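PDB 6R5W: Gp15 protein from Listeria phage PSA, which is the homotrimeric receptor binding protein by which the phage recognises its Listeria host, probably at the cell surface. Local coordinates for the interface of chains A and B. Coordinates in Å, arbitrary orientation; residue numbers count along the deposited sequence, not the author numbering. Chains: chain A/B, Gp15 protein.

Contact 1: the interface of chains A and B. Residues chain A 60, 80, 82, 91, 165; chain B 84, 89, 165, 167.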
ATOM      1  N   VAL A  60      10.174   2.987  -1.213  1.00 34.02           N
ATOM      2  CA  VAL A  60      11.021   1.913  -1.728  1.00 30.28           C
ATOM      3  C   VAL A  60      12.430   2.041  -1.181  1.00 35.32           C
ATOM      4  O   VAL A  60      13.076   3.075  -1.315  1.00 29.66           O
ATOM      5  CB  VAL A  60      11.005   1.891  -3.254  1.00 28.72           C
ATOM      6  CG1 VAL A  60      11.952   0.873  -3.804  1.00 31.80           C
ATOM      7  CG2 VAL A  60       9.615   1.699  -3.818  1.00 34.79           C
ATOM      8  N   ARG A  80      15.441  -4.121  -4.626  1.00 27.58           N
ATOM      9  CA  ARG A  80      14.572  -3.071  -4.117  1.00 26.79           C
ATOM     10  C   ARG A  80      13.456  -3.714  -3.334  1.00 29.25           C
ATOM     11  O   ARG A  80      13.008  -4.817  -3.679  1.00 33.49           O
ATOM     12  CB  ARG A  80      13.997  -2.248  -5.254  1.00 27.25           C
ATOM     13  CG  ARG A  80      15.104  -1.556  -6.037  1.00 29.49           C
ATOM     14  CD  ARG A  80      14.594  -0.667  -7.175  1.00 31.11           C
ATOM     15  NE  ARG A  80      15.761  -0.018  -7.876  1.00 30.60           N
ATOM     16  CZ  ARG A  80      16.374  -0.517  -8.940  1.00 32.26           C
ATOM     17  NH1 ARG A  80      16.018  -1.693  -9.494  1.00 32.54           N
ATOM     18  NH2 ARG A  80      17.360   0.139  -9.509  1.00 35.83           N
ATOM     19  N   ILE A  82       9.936  -3.208  -0.438  1.00 29.05           N
ATOM     20  CA  ILE A  82       8.859  -2.383   0.080  1.00 32.09           C
ATOM     21  C   ILE A  82       8.258  -3.051   1.306  1.00 32.80           C
ATOM     22  O   ILE A  82       7.906  -4.229   1.247  1.00 28.86           O
ATOM     23  CB  ILE A  82       7.762  -2.193  -0.969  1.00 33.09           C
ATOM     24  CG1 ILE A  82       8.315  -1.630  -2.267  1.00 34.56           C
ATOM     25  CG2 ILE A  82       6.651  -1.229  -0.443  1.00 33.48           C
ATOM     26  CD1 ILE A  82       7.252  -1.664  -3.504  1.00 38.12           C
ATOM     27  N   ILE A  91      12.142  -7.113  -4.909  1.00 26.07           N
ATOM     28  CA  ILE A  91      12.171  -7.138  -6.367  1.00 26.04           C
ATOM     29  C   ILE A  91      13.628  -7.025  -6.809  1.00 28.49           C
ATOM     30  O   ILE A  91      14.258  -5.962  -6.664  1.00 28.75           O
ATOM     31  CB  ILE A  91      11.295  -6.024  -6.980  1.00 29.02           C
ATOM     32  CG1 ILE A  91       9.841  -6.183  -6.505  1.00 31.50           C
ATOM     33  CG2 ILE A  91      11.472  -6.002  -8.496  1.00 28.48           C
ATOM     34  CD1 ILE A  91       8.940  -5.048  -6.858  1.00 36.42           C
ATOM     35  N   ILE A 165      11.031 -12.041  -7.756  1.00 27.45           N
ATOM     36  CA  ILE A 165      10.175 -11.238  -6.884  1.00 26.25           C
ATOM     37  C   ILE A 165       9.591 -12.157  -5.839  1.00 25.30           C
ATOM     38  O   ILE A 165       9.123 -13.247  -6.189  1.00 27.31           O
ATOM     39  CB  ILE A 165       9.038 -10.559  -7.662  1.00 30.16           C
ATOM     40  CG1 ILE A 165       9.663  -9.643  -8.693  1.00 30.33           C
ATOM     41  CG2 ILE A 165       8.061  -9.878  -6.692  1.00 27.69           C
ATOM     42  CD1 ILE A 165       8.611  -9.052  -9.659  1.00 36.42           C
TER
ATOM     43  N   PHE B  84       4.178   3.896  -5.105  1.00 33.06           N
ATOM     44  CA  PHE B  84       4.955   3.641  -3.889  1.00 38.05           C
ATOM     45  C   PHE B  84       5.965   4.764  -3.696  1.00 44.60           C
ATOM     46  O   PHE B  84       6.913   4.895  -4.476  1.00 41.99           O
ATOM     47  CB  PHE B  84       5.657   2.307  -3.958  1.00 39.83           C
ATOM     48  CG  PHE B  84       4.724   1.197  -3.848  1.00 42.85           C
ATOM     49  CD1 PHE B  84       4.128   0.887  -2.611  1.00 40.90           C
ATOM     50  CD2 PHE B  84       4.427   0.417  -4.954  1.00 36.29           C
ATOM     51  CE1 PHE B  84       3.284  -0.164  -2.519  1.00 40.60           C
ATOM     52  CE2 PHE B  84       3.544  -0.617  -4.850  1.00 32.96           C
ATOM     53  CZ  PHE B  84       2.979  -0.920  -3.661  1.00 40.94           C
ATOM     54  N   LEU B  89       5.081   0.737  -8.964  1.00 27.02           N
ATOM     55  CA  LEU B  89       5.188  -0.663  -9.350  1.00 23.42           C
ATOM     56  C   LEU B  89       4.289  -0.879 -10.578  1.00 23.87           C
ATOM     57  O   LEU B  89       3.118  -0.523 -10.545  1.00 26.92           O
ATOM     58  CB  LEU B  89       4.731  -1.567  -8.206  1.00 26.00           C
ATOM     59  CG  LEU B  89       4.864  -3.048  -8.569  1.00 28.72           C
ATOM     60  CD1 LEU B  89       6.296  -3.569  -8.637  1.00 26.95           C
ATOM     61  CD2 LEU B  89       4.050  -3.872  -7.537  1.00 33.29           C
ATOM     62  N   ILE B 165       6.948  -7.281 -14.681  1.00 28.56           N
ATOM     63  CA  ILE B 165       6.679  -6.486 -13.477  1.00 26.03           C
ATOM     64  C   ILE B 165       7.942  -5.805 -13.049  1.00 29.15           C
ATOM     65  O   ILE B 165       8.957  -6.486 -12.956  1.00 28.87           O
ATOM     66  CB  ILE B 165       6.194  -7.391 -12.319  1.00 28.66           C
ATOM     67  CG1 ILE B 165       4.933  -8.093 -12.701  1.00 38.02           C
ATOM     68  CG2 ILE B 165       6.025  -6.595 -11.052  1.00 30.07           C
ATOM     69  CD1 ILE B 165       4.530  -9.184 -11.662  1.00 45.68           C
ATOM     70  N   LEU B 167       9.839  -1.886 -11.084  1.00 25.83           N
ATOM     71  CA  LEU B 167       9.729  -0.585 -10.442  1.00 27.10           C
ATOM     72  C   LEU B 167      10.258   0.499 -11.354  1.00 28.32           C
ATOM     73  O   LEU B 167      11.294   0.342 -12.006  1.00 28.83           O
ATOM     74  CB  LEU B 167      10.475  -0.525  -9.118  1.00 26.08           C
ATOM     75  CG  LEU B 167       9.842  -1.319  -7.988  1.00 25.12           C
ATOM     76  CD1 LEU B 167      10.854  -1.591  -6.918  1.00 29.61           C
ATOM     77  CD2 LEU B 167       8.589  -0.592  -7.459  1.00 27.46           C
TER
HETATM   78  O   HOH W   1       9.513   5.196  -3.121  1.00 43.16           O

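Contact 2: the interface of chains A and B. Residues chain A 6-8, 11; chain B 5-6, 10-11.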
ATOM      1  N   ALA A   6     -33.958  51.015  48.331  1.00 73.08           N
ATOM      2  CA  ALA A   6     -34.045  49.589  48.073  1.00 65.24           C
ATOM      3  C   ALA A   6     -34.163  48.818  49.379  1.00 68.24           C
ATOM      4  O   ALA A   6     -33.562  49.186  50.397  1.00 69.89           O
ATOM      5  CB  ALA A   6     -32.811  49.138  47.296  1.00 65.22           C
ATOM      6  N   GLN A   7     -34.947  47.750  49.347  1.00 62.58           N
ATOM      7  CA  GLN A   7     -35.117  46.896  50.514  1.00 74.06           C
ATOM      8  C   GLN A   7     -33.885  46.010  50.695  1.00 68.60           C
ATOM      9  O   GLN A   7     -33.354  45.467  49.721  1.00 57.37           O
ATOM     10  CB  GLN A   7     -36.369  46.026  50.371  1.00 73.44           C
ATOM     11  CG  GLN A   7     -37.680  46.810  50.320  1.00 77.99           C
ATOM     12  CD  GLN A   7     -38.007  47.524  51.621  1.00 82.77           C
ATOM     13  OE1 GLN A   7     -38.000  46.927  52.700  1.00 83.56           O
ATOM     14  NE2 GLN A   7     -38.284  48.818  51.521  1.00 80.66           N
ATOM     15  N   LYS A   8     -33.420  45.889  51.947  1.00 65.43           N
ATOM     16  CA  LYS A   8     -32.279  45.031  52.225  1.00 66.75           C
ATOM     17  C   LYS A   8     -32.564  43.597  51.774  1.00 64.54           C
ATOM     18  O   LYS A   8     -31.670  42.916  51.250  1.00 60.39           O
ATOM     19  CB  LYS A   8     -31.944  45.037  53.724  1.00 67.29           C
ATOM     20  CG  LYS A   8     -30.847  44.005  54.159  1.00 67.68           C
ATOM     21  CD  LYS A   8     -30.340  44.273  55.577  1.00 74.15           C
ATOM     22  CE  LYS A   8     -29.073  43.478  55.934  1.00 80.33           C
ATOM     23  NZ  LYS A   8     -29.243  42.038  56.244  1.00 82.07           N
ATOM     24  N   LEU A  11     -31.934  43.286  47.862  1.00 56.67           N
ATOM     25  CA  LEU A  11     -30.500  43.252  47.617  1.00 53.97           C
ATOM     26  C   LEU A  11     -29.906  41.945  48.107  1.00 60.92           C
ATOM     27  O   LEU A  11     -29.060  41.360  47.422  1.00 54.18           O
ATOM     28  CB  LEU A  11     -29.809  44.433  48.294  1.00 58.67           C
ATOM     29  CG  LEU A  11     -28.282  44.425  48.261  1.00 56.00           C
ATOM     30  CD1 LEU A  11     -27.741  44.442  46.812  1.00 55.97           C
ATOM     31  CD2 LEU A  11     -27.712  45.596  49.068  1.00 56.19           C
TER
ATOM     32  N   PHE B   5     -33.740  49.028  54.997  1.00 82.22           N
ATOM     33  CA  PHE B   5     -33.238  49.544  53.730  1.00 80.64           C
ATOM     34  C   PHE B   5     -31.804  49.086  53.487  1.00 77.91           C
ATOM     35  O   PHE B   5     -31.017  48.909  54.421  1.00 77.64           O
ATOM     36  CB  PHE B   5     -33.287  51.072  53.672  1.00 81.89           C
ATOM     37  CG  PHE B   5     -34.673  51.624  53.734  1.00 90.86           C
ATOM     38  CD1 PHE B   5     -35.683  51.059  52.973  1.00 88.27           C
ATOM     39  CD2 PHE B   5     -34.975  52.702  54.554  1.00 92.94           C
ATOM     40  CE1 PHE B   5     -36.964  51.554  53.030  1.00 94.19           C
ATOM     41  CE2 PHE B   5     -36.261  53.204  54.610  1.00 89.06           C
ATOM     42  CZ  PHE B   5     -37.254  52.629  53.847  1.00 93.56           C
ATOM     43  N   ALA B   6     -31.464  48.915  52.213  1.00 74.36           N
ATOM     44  CA  ALA B   6     -30.134  48.450  51.851  1.00 72.75           C
ATOM     45  C   ALA B   6     -29.154  49.617  51.855  1.00 68.23           C
ATOM     46  O   ALA B   6     -29.455  50.712  51.376  1.00 63.87           O
ATOM     47  CB  ALA B   6     -30.151  47.771  50.480  1.00 74.17           C
ATOM     48  N   VAL B  10     -23.017  48.745  50.507  1.00 54.39           N
ATOM     49  CA  VAL B  10     -23.133  47.327  50.179  1.00 57.11           C
ATOM     50  C   VAL B  10     -23.490  47.158  48.707  1.00 53.63           C
ATOM     51  O   VAL B  10     -22.850  46.390  47.981  1.00 48.81           O
ATOM     52  CB  VAL B  10     -24.184  46.645  51.076  1.00 61.00           C
ATOM     53  CG1 VAL B  10     -24.354  45.189  50.678  1.00 60.14           C
ATOM     54  CG2 VAL B  10     -23.794  46.774  52.545  1.00 67.34           C
ATOM     55  N   LEU B  11     -24.481  47.913  48.234  1.00 49.64           N
ATOM     56  CA  LEU B  11     -24.800  47.893  46.806  1.00 51.46           C
ATOM     57  C   LEU B  11     -23.593  48.283  45.961  1.00 58.33           C
ATOM     58  O   LEU B  11     -23.306  47.640  44.942  1.00 60.07           O
ATOM     59  CB  LEU B  11     -25.976  48.802  46.512  1.00 53.62           C
ATOM     60  CG  LEU B  11     -26.285  48.937  45.023  1.00 54.45           C
ATOM     61  CD1 LEU B  11     -26.557  47.517  44.483  1.00 62.78           C
ATOM     62  CD2 LEU B  11     -27.490  49.794  44.800  1.00 53.09           C
TER

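Contact 1: the interface of chains A and B
A:Ile82 lies over one face of the B:Phe84 ring, its CD1 methyl 3.7 Å above the ring plane and displaced from the ring centre. The second branch helps: CG2 of the same isoleucine meets B:Phe84 CD1 at 3.9 Å, so both methyls bear on one aromatic ring, and the two side chains run nearly perpendicular to each other. This CH-pi contact belongs to the apolar seam between the C-terminal beta-rich head domains of two subunits of the homotrimer.

B:Leu167 has 73 Å² of its surface hidden by chain A, more than any other residue of the patch. Its CD1 methyl presses on the aliphatic stem of A:Arg80, 3.6 Å from CB, with the two side chains running past each other in opposite directions. The arginine chain is extended from CG to NE, which carries the guanidinium away from the methyl and offers CB and CD as the greasy flank. The same leucine methyl also borders A:Val60 and the tip of A:Ile91.

A:Ile91 points its CD1 at the CD1 of B:Leu89, 3.5 Å away. With CG1 turned beside the backbone N (chi1 -59°) and the chain straight beyond it (chi2 171°), the delta methyl is carried across to chain B. Farther along, the two copies of Ile165 meet unsymmetrically: CD1 of A:Ile165 approaches CG2 of B:Ile165 at 3.8 Å, different branches of the same residue facing one another.

Behind these side chains, strands 76-84, 87-97 and 165-167 supply the surfaces on both subunits. The loop residue A:Val60, just after helix 36-57, closes the margin by setting CG2 against B:Phe84 CB. Here a water also links the backbones: A:Val60 N is 3.0 Å from water 1, nearly straight at the hydrogen, and B:Phe84 O lies 2.9 Å from that water.

Contact 2: the interface of chains A and B
A:Ala6 O accepts a hydrogen bond from B:Ala6 N at 2.8 Å, joining two subunits of the homotrimeric receptor binding protein at the start of its helical stalk, probably the coiled-coil part, just ahead of helix 8-15. A:Gln7 and B:Phe5 form an antiparallel beta bridge beside it. The bond is nearly straight at the hydrogen, although the donor is tilted 28° from the carbonyl plane.

The tight packing is on the side of A:Leu11. Its CD2 methyl lies between two chain B groups, 3.6 Å from B:Ala6 CB and 3.7 Å from B:Val10 CG1, while its other branch, CD1, turns to B:Leu11 CD1. CG of A:Leu11 stands anti to the backbone N (chi1 173°), and the fork beyond it splits the two methyls between these neighbours. B:Ala6 is well buried for so small a residue, giving up 51 Å²: its backbone N is in the bond and its CB fits against the leucine.

On the other side of the bond the packing is looser and more polar. A:Gln7 bends at its second torsion and brings its amide nitrogen NE2 to the rim of B:Phe5, 3.4 Å from CE1, with amide and ring planes 75° apart. A:Lys8 contributes the base of its side chain: CA lies 3.9 Å from B:Ala6 CB and CB faces B:Phe5 O, while the rest of the chain runs away toward the terminal amine NZ.

Contact 1 and contact 2 lie about 85 Å apart, near opposite ends of the elongated molecule, and share no residues. Contact 1 joins the head domains through strands 76-84, 87-97 and 165-167, whereas contact 2 works through the loop residues 5-7 and the first part of helix 8-15; helices 24-31 and 36-57 lie between them in sequence. The same two chains therefore touch at both ends of this C-terminal part of Gp15, helical stalk and head, and in the three-copy assembly each contact would repeat between neighbouring subunits. Such separated contacts probably hold the heads together while keeping the stalk chains in register.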